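Local coordinates for protein putative nucleotide-diphospho-sugar transferase (Desulfovibrio desulfuricans subsp. desulfuricans, PDB 3CGX) that is a putative nucleotide-diphospho-sugar transferase with a GT-A-like fold, and so probably moves a sugar from a nucleotide-activated donor to an acceptor, at residues A[53-59]-A[77-82]; A[104-108]-A[124-129]. One frame throughout, in Å; residues are numbered along the deposited sequence.

Contact 1: A[53-59]-A[77-82]; sequences DLHICYV and HMFAAQ
I56 on strand 53-58 pairs with F79 on strand 78-81, and these are the two parallel strands of a beta-alpha-beta unit whose crossover runs through helix 65-73. Strand 78-81 is an outermost strand of the mixed sheet, whose topology fits a GT-A-like fold. The backbone polar groups are used in sequence. I56 uses both of its own: its N gives a nearly straight bond to M78 O at 2.8 Å, and its O takes A80 N at 2.9 Å. Next, Y58 N binds A80 O in the carbonyl plane, and Y58 O receives Q82 N at 2.8 Å. Where the strands begin to part, a water does the bridging. It donates to L54 O and accepts from M78 N. The far edge of strand 53-58 is bonded to strand 5-11 through D53, H55 and C57.

I56 and F79 point the same way off the sheet, with I56 CD1 3.6 Å from F79 CE1. CG of Y58 sits between its backbone N and carbonyl carbon (chi1 62°). This turns the ring across the neighbouring strand, and A81 CA lies over the centre of one ring face, 3.8 Å from the centroid, in a CH-pi contact. The Y58 ring also stacks with F69 of helix 65-73. The selenomethionine M78 bends at its end (chi3 -81°) and brings CE to 3.3 Å from L54 O. D53 OD2 turns to other partners, Y103 OH and S3 N.

The side chain of Q82 reaches back to strand 53-58. Its NE2 donates to C57 O at 3.1 Å, with the oxygen near the Q82 amide plane but the nitrogen well above the carbonyl plane of C57.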
loop_
_atom_site.group_PDB
_atom_site.type_symbol
_atom_site.label_atom_id
_atom_site.label_comp_id
_atom_site.label_asym_id
_atom_site.label_seq_id
_atom_site.Cartn_x
_atom_site.Cartn_y
_atom_site.Cartn_z
ATOM N N ASP A 53 -13.392 -7.884 -2.177
ATOM C CA ASP A 53 -12.458 -8.946 -2.499
ATOM C C ASP A 53 -11.060 -8.340 -2.452
ATOM O O ASP A 53 -10.840 -7.131 -2.718
ATOM C CB ASP A 53 -12.705 -9.527 -3.902
ATOM C CG ASP A 53 -14.017 -10.319 -4.019
ATOM O OD1 ASP A 53 -14.616 -10.699 -2.992
ATOM O OD2 ASP A 53 -14.405 -10.603 -5.163
ATOM N N LEU A 54 -10.097 -9.190 -2.157
ATOM C CA LEU A 54 -8.709 -8.738 -2.049
ATOM C C LEU A 54 -7.775 -9.523 -2.958
ATOM O O LEU A 54 -7.805 -10.744 -3.005
ATOM C CB LEU A 54 -8.274 -8.824 -0.610
ATOM C CG LEU A 54 -6.808 -8.548 -0.277
ATOM C CD1 LEU A 54 -6.591 -7.058 -0.295
ATOM C CD2 LEU A 54 -6.461 -9.155 1.101
ATOM N N HIS A 55 -7.013 -8.782 -3.752
ATOM C CA HIS A 55 -5.996 -9.361 -4.639
ATOM C C HIS A 55 -4.653 -8.863 -4.216
ATOM O O HIS A 55 -4.412 -7.655 -4.226
ATOM C CB HIS A 55 -6.230 -8.947 -6.072
ATOM C CG HIS A 55 -7.481 -9.521 -6.651
ATOM N ND1 HIS A 55 -7.754 -9.504 -7.991
ATOM C CD2 HIS A 55 -8.522 -10.140 -6.060
ATOM C CE1 HIS A 55 -8.910 -10.103 -8.204
ATOM N NE2 HIS A 55 -9.391 -10.503 -7.047
ATOM N N ILE A 56 -3.793 -9.802 -3.838
ATOM C CA ILE A 56 -2.466 -9.483 -3.395
ATOM C C ILE A 56 -1.536 -9.518 -4.602
ATOM O O ILE A 56 -1.304 -10.566 -5.234
ATOM C CB ILE A 56 -1.986 -10.449 -2.281
ATOM C CG1 ILE A 56 -2.914 -10.387 -1.052
ATOM C CG2 ILE A 56 -0.509 -10.161 -1.902
ATOM C CD1 ILE A 56 -2.703 -11.539 -0.060
ATOM N N CYS A 57 -1.023 -8.341 -4.950
ATOM C CA CYS A 57 -0.234 -8.142 -6.185
ATOM C C CYS A 57 1.216 -7.884 -5.850
ATOM O O CYS A 57 1.551 -6.834 -5.285
ATOM C CB CYS A 57 -0.811 -6.958 -6.983
ATOM S SG CYS A 57 -2.541 -7.108 -7.427
ATOM N N TYR A 58 2.076 -8.862 -6.182
ATOM C CA TYR A 58 3.460 -8.846 -5.796
ATOM C C TYR A 58 4.467 -8.493 -6.895
ATOM O O TYR A 58 4.324 -8.794 -8.089
ATOM C CB TYR A 58 3.838 -10.185 -5.165
ATOM C CG TYR A 58 3.707 -11.406 -6.043
ATOM C CD1 TYR A 58 4.719 -11.778 -6.900
ATOM C CD2 TYR A 58 2.564 -12.234 -5.984
ATOM C CE1 TYR A 58 4.609 -12.896 -7.639
ATOM C CE2 TYR A 58 2.454 -13.342 -6.749
ATOM C CZ TYR A 58 3.471 -13.668 -7.577
ATOM O OH TYR A 58 3.386 -14.812 -8.348
ATOM N N VAL A 59 5.496 -7.814 -6.440
ATOM C CA VAL A 59 6.573 -7.418 -7.289
ATOM C C VAL A 59 7.126 -8.697 -7.923
ATOM O O VAL A 59 7.426 -9.683 -7.205
ATOM C CB VAL A 59 7.660 -6.646 -6.527
ATOM C CG1 VAL A 59 8.925 -6.435 -7.357
ATOM C CG2 VAL A 59 7.096 -5.276 -6.026
ATOM N N HIS A 77 -5.725 -17.149 -0.144
ATOM C CA HIS A 77 -5.734 -15.773 -0.715
ATOM C C HIS A 77 -5.431 -15.792 -2.205
ATOM O O HIS A 77 -4.879 -16.767 -2.762
ATOM C CB HIS A 77 -4.708 -14.878 0.006
ATOM C CG HIS A 77 -4.836 -14.933 1.489
ATOM N ND1 HIS A 77 -5.851 -14.296 2.159
ATOM C CD2 HIS A 77 -4.153 -15.635 2.415
ATOM C CE1 HIS A 77 -5.753 -14.561 3.452
ATOM N NE2 HIS A 77 -4.738 -15.384 3.633
HETATM N N MSE A 78 -5.854 -14.720 -2.861
HETATM C CA MSE A 78 -5.647 -14.565 -4.296
HETATM C C MSE A 78 -4.386 -13.734 -4.493
HETATM O O MSE A 78 -4.271 -12.598 -4.007
HETATM C CB MSE A 78 -6.861 -13.898 -4.956
HETATM C CG MSE A 78 -8.085 -14.738 -4.821
HETATM SE SE MSE A 78 -9.700 -13.932 -5.636
HETATM C CE MSE A 78 -10.224 -12.657 -4.182
ATOM N N PHE A 79 -3.426 -14.330 -5.191
ATOM C CA PHE A 79 -2.137 -13.709 -5.446
ATOM C C PHE A 79 -1.963 -13.574 -6.957
ATOM O O PHE A 79 -2.401 -14.438 -7.703
ATOM C CB PHE A 79 -0.986 -14.563 -4.912
ATOM C CG PHE A 79 -1.033 -14.851 -3.426
ATOM C CD1 PHE A 79 -0.546 -13.910 -2.513
ATOM C CD2 PHE A 79 -1.454 -16.079 -2.943
ATOM C CE1 PHE A 79 -0.568 -14.166 -1.142
ATOM C CE2 PHE A 79 -1.474 -16.342 -1.544
ATOM C CZ PHE A 79 -1.034 -15.384 -0.670
ATOM N N ALA A 80 -1.326 -12.486 -7.382
ATOM C CA ALA A 80 -0.960 -12.273 -8.793
ATOM C C ALA A 80 0.307 -11.471 -8.850
ATOM O O ALA A 80 0.502 -10.572 -8.029
ATOM C CB ALA A 80 -2.072 -11.552 -9.569
ATOM N N ALA A 81 1.175 -11.794 -9.821
ATOM C CA ALA A 81 2.369 -10.984 -10.062
ATOM C C ALA A 81 1.916 -9.658 -10.632
ATOM O O ALA A 81 0.983 -9.586 -11.411
ATOM C CB ALA A 81 3.407 -11.657 -11.022
ATOM N N GLN A 82 2.586 -8.613 -10.215
ATOM C CA GLN A 82 2.467 -7.307 -10.848
ATOM C C GLN A 82 3.139 -7.475 -12.199
ATOM O O GLN A 82 4.140 -8.208 -12.344
ATOM C CB GLN A 82 3.185 -6.213 -10.068
ATOM C CG GLN A 82 2.581 -5.844 -8.691
ATOM C CD GLN A 82 3.429 -4.805 -7.970
ATOM O OE1 GLN A 82 4.028 -3.939 -8.626
ATOM N NE2 GLN A 82 3.486 -4.869 -6.609
HETATM O O HOH W 1 -7.540 -12.908 -1.393
#

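Contact 2: A[104-108]-A[124-129]; sequences DRVVL and ALNDLQ
The backbones of 104-108 and 124-129 approach most closely where R105, at the start of strand 105-109, faces L128, near the C-terminal end of helix 118-127. Their CA atoms are 6.7 Å apart. L128 N bonds to A124 O, and Q129 N bonds to N126 O. No backbone-to-backbone hydrogen bond joins the two segments. The helix packs on the sheet through side chains, as in an alpha/beta fold.

R105 and V107 point toward the helix. The arginine chain runs antiparallel to that of L128, its CD 3.9 Å from L128 CB. A bend at chi3 (-83°) lets NH1 donate to L125 O at 2.9 Å. That oxygen lies in the guanidinium plane, but NH1 stands well above the carbonyl plane of L125. NH1 also donates to a water that donates to N126 OD1, itself also bonded by Q122 NE2. Q129 lies over one guanidinium face, its CG 3.5 Å above the plane and toward the rim, and its amide is stacked at 20° to it. Q129 NE2 bonds to N126 O on a lone pair, which fixes the amide there. NE makes a salt bridge to D104 OD2 through a long, weak hydrogen bond, and NH2 is paired with E4 OE1.

V107 CG1 faces the groove between L125 and L128, touching CD2 of the first (3.6 Å) and CD1 of the second (3.7 Å).

V106 points the other way, onto M95 and F99 of helix 87-100. Strand 105-109 is therefore sandwiched between that helix and helix 118-127, with strands 5-11 and 143-149 beside it in the sheet.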
loop_
_atom_site.group_PDB
_atom_site.type_symbol
_atom_site.label_atom_id
_atom_site.label_comp_id
_atom_site.label_asym_id
_atom_site.label_seq_id
_atom_site.Cartn_x
_atom_site.Cartn_y
_atom_site.Cartn_z
ATOM N N ASP A 104 -16.883 -3.179 -9.919
ATOM C CA ASP A 104 -17.434 -1.848 -10.113
ATOM C C ASP A 104 -16.539 -0.765 -9.532
ATOM O O ASP A 104 -16.491 0.360 -10.023
ATOM C CB ASP A 104 -18.791 -1.727 -9.427
ATOM C CG ASP A 104 -19.399 -0.318 -9.581
ATOM O OD1 ASP A 104 -19.550 0.136 -10.741
ATOM O OD2 ASP A 104 -19.721 0.332 -8.542
ATOM N N ARG A 105 -15.931 -1.092 -8.417
ATOM C CA ARG A 105 -15.114 -0.147 -7.682
ATOM C C ARG A 105 -13.854 -0.848 -7.218
ATOM O O ARG A 105 -13.907 -1.917 -6.637
ATOM C CB ARG A 105 -15.857 0.375 -6.453
ATOM C CG ARG A 105 -17.072 1.292 -6.745
ATOM C CD ARG A 105 -17.827 1.525 -5.459
ATOM N NE ARG A 105 -18.738 0.419 -5.192
ATOM C CZ ARG A 105 -19.055 -0.047 -3.998
ATOM N NH1 ARG A 105 -18.531 0.482 -2.907
ATOM N NH2 ARG A 105 -19.905 -1.063 -3.905
ATOM N N VAL A 106 -12.725 -0.193 -7.466
ATOM C CA VAL A 106 -11.438 -0.750 -7.175
ATOM C C VAL A 106 -10.512 0.265 -6.533
ATOM O O VAL A 106 -10.397 1.379 -6.995
ATOM C CB VAL A 106 -10.760 -1.281 -8.489
ATOM C CG1 VAL A 106 -9.383 -1.861 -8.195
ATOM C CG2 VAL A 106 -11.657 -2.302 -9.184
ATOM N N VAL A 107 -9.883 -0.145 -5.432
ATOM C CA VAL A 107 -8.837 0.667 -4.808
ATOM C C VAL A 107 -7.520 -0.112 -4.819
ATOM O O VAL A 107 -7.477 -1.330 -4.621
ATOM C CB VAL A 107 -9.200 1.187 -3.351
ATOM C CG1 VAL A 107 -10.513 2.055 -3.369
ATOM C CG2 VAL A 107 -9.334 0.071 -2.428
ATOM N N LEU A 108 -6.447 0.606 -5.110
ATOM C CA LEU A 108 -5.106 0.029 -5.113
ATOM C C LEU A 108 -4.281 0.769 -4.049
ATOM O O LEU A 108 -4.229 1.983 -4.006
ATOM C CB LEU A 108 -4.506 0.115 -6.527
ATOM C CG LEU A 108 -3.130 -0.482 -6.859
ATOM C CD1 LEU A 108 -2.981 -0.610 -8.408
ATOM C CD2 LEU A 108 -2.028 0.354 -6.278
ATOM N N ALA A 124 -13.308 4.834 1.696
ATOM C CA ALA A 124 -12.947 5.107 0.298
ATOM C C ALA A 124 -13.846 4.340 -0.681
ATOM O O ALA A 124 -14.349 4.897 -1.660
ATOM C CB ALA A 124 -11.442 4.788 0.041
ATOM N N LEU A 125 -14.024 3.052 -0.430
ATOM C CA LEU A 125 -14.857 2.227 -1.281
ATOM C C LEU A 125 -16.290 2.706 -1.266
ATOM O O LEU A 125 -16.944 2.775 -2.313
ATOM C CB LEU A 125 -14.763 0.765 -0.863
ATOM C CG LEU A 125 -13.423 0.127 -1.284
ATOM C CD1 LEU A 125 -13.167 -1.176 -0.482
ATOM C CD2 LEU A 125 -13.370 -0.076 -2.805
ATOM N N ASN A 126 -16.781 3.060 -0.085
ATOM C CA ASN A 126 -18.124 3.586 0.050
ATOM C C ASN A 126 -18.273 4.879 -0.767
ATOM O O ASN A 126 -19.264 5.083 -1.447
ATOM C CB ASN A 126 -18.496 3.886 1.525
ATOM C CG ASN A 126 -18.616 2.612 2.418
ATOM O OD1 ASN A 126 -18.781 1.504 1.934
ATOM N ND2 ASN A 126 -18.615 2.819 3.734
ATOM N N ASP A 127 -17.298 5.768 -0.614
ATOM C CA ASP A 127 -17.333 7.098 -1.261
ATOM C C ASP A 127 -17.213 7.009 -2.801
ATOM O O ASP A 127 -17.730 7.866 -3.529
ATOM C CB ASP A 127 -16.244 8.037 -0.666
ATOM C CG ASP A 127 -16.587 8.558 0.731
ATOM O OD1 ASP A 127 -17.721 8.425 1.192
ATOM O OD2 ASP A 127 -15.704 9.111 1.400
ATOM N N LEU A 128 -16.556 5.973 -3.299
ATOM C CA LEU A 128 -16.465 5.743 -4.753
ATOM C C LEU A 128 -17.799 5.451 -5.407
ATOM O O LEU A 128 -17.908 5.335 -6.629
ATOM C CB LEU A 128 -15.473 4.629 -5.116
ATOM C CG LEU A 128 -14.033 5.071 -5.235
ATOM C CD1 LEU A 128 -13.146 3.794 -5.320
ATOM C CD2 LEU A 128 -13.775 6.093 -6.420
ATOM N N GLN A 129 -18.843 5.297 -4.618
ATOM C CA GLN A 129 -20.145 5.183 -5.228
ATOM C C GLN A 129 -20.559 6.538 -5.746
ATOM O O GLN A 129 -21.404 6.628 -6.635
ATOM C CB GLN A 129 -21.203 4.669 -4.238
ATOM C CG GLN A 129 -20.881 3.246 -3.813
ATOM C CD GLN A 129 -21.757 2.788 -2.695
ATOM O OE1 GLN A 129 -22.533 1.864 -2.879
ATOM N NE2 GLN A 129 -21.663 3.442 -1.532
HETATM O O HOH W 2 -18.671 -0.302 -0.154
#

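Overall arrangement
From the N terminus, strand 5-11 comes first and later lies between strands 53-58 and 105-109. Contact 1 closes the first of the two loops, where the chain leaves 53-59, passes through helix 65-73 and returns at 77-82. Helix 87-100 then leads to strand 105-109. Contact 2 closes the second loop, from 104-108 round to 124-129. The loops follow in series and neither nest nor cross. Their centres are 18 Å apart, and their nearest atoms about 7 Å, without touching. Contact 1 joins an outermost strand to its neighbour within the sheet. Contact 2 fastens helix 118-127 to a strand nearer the middle of that sheet.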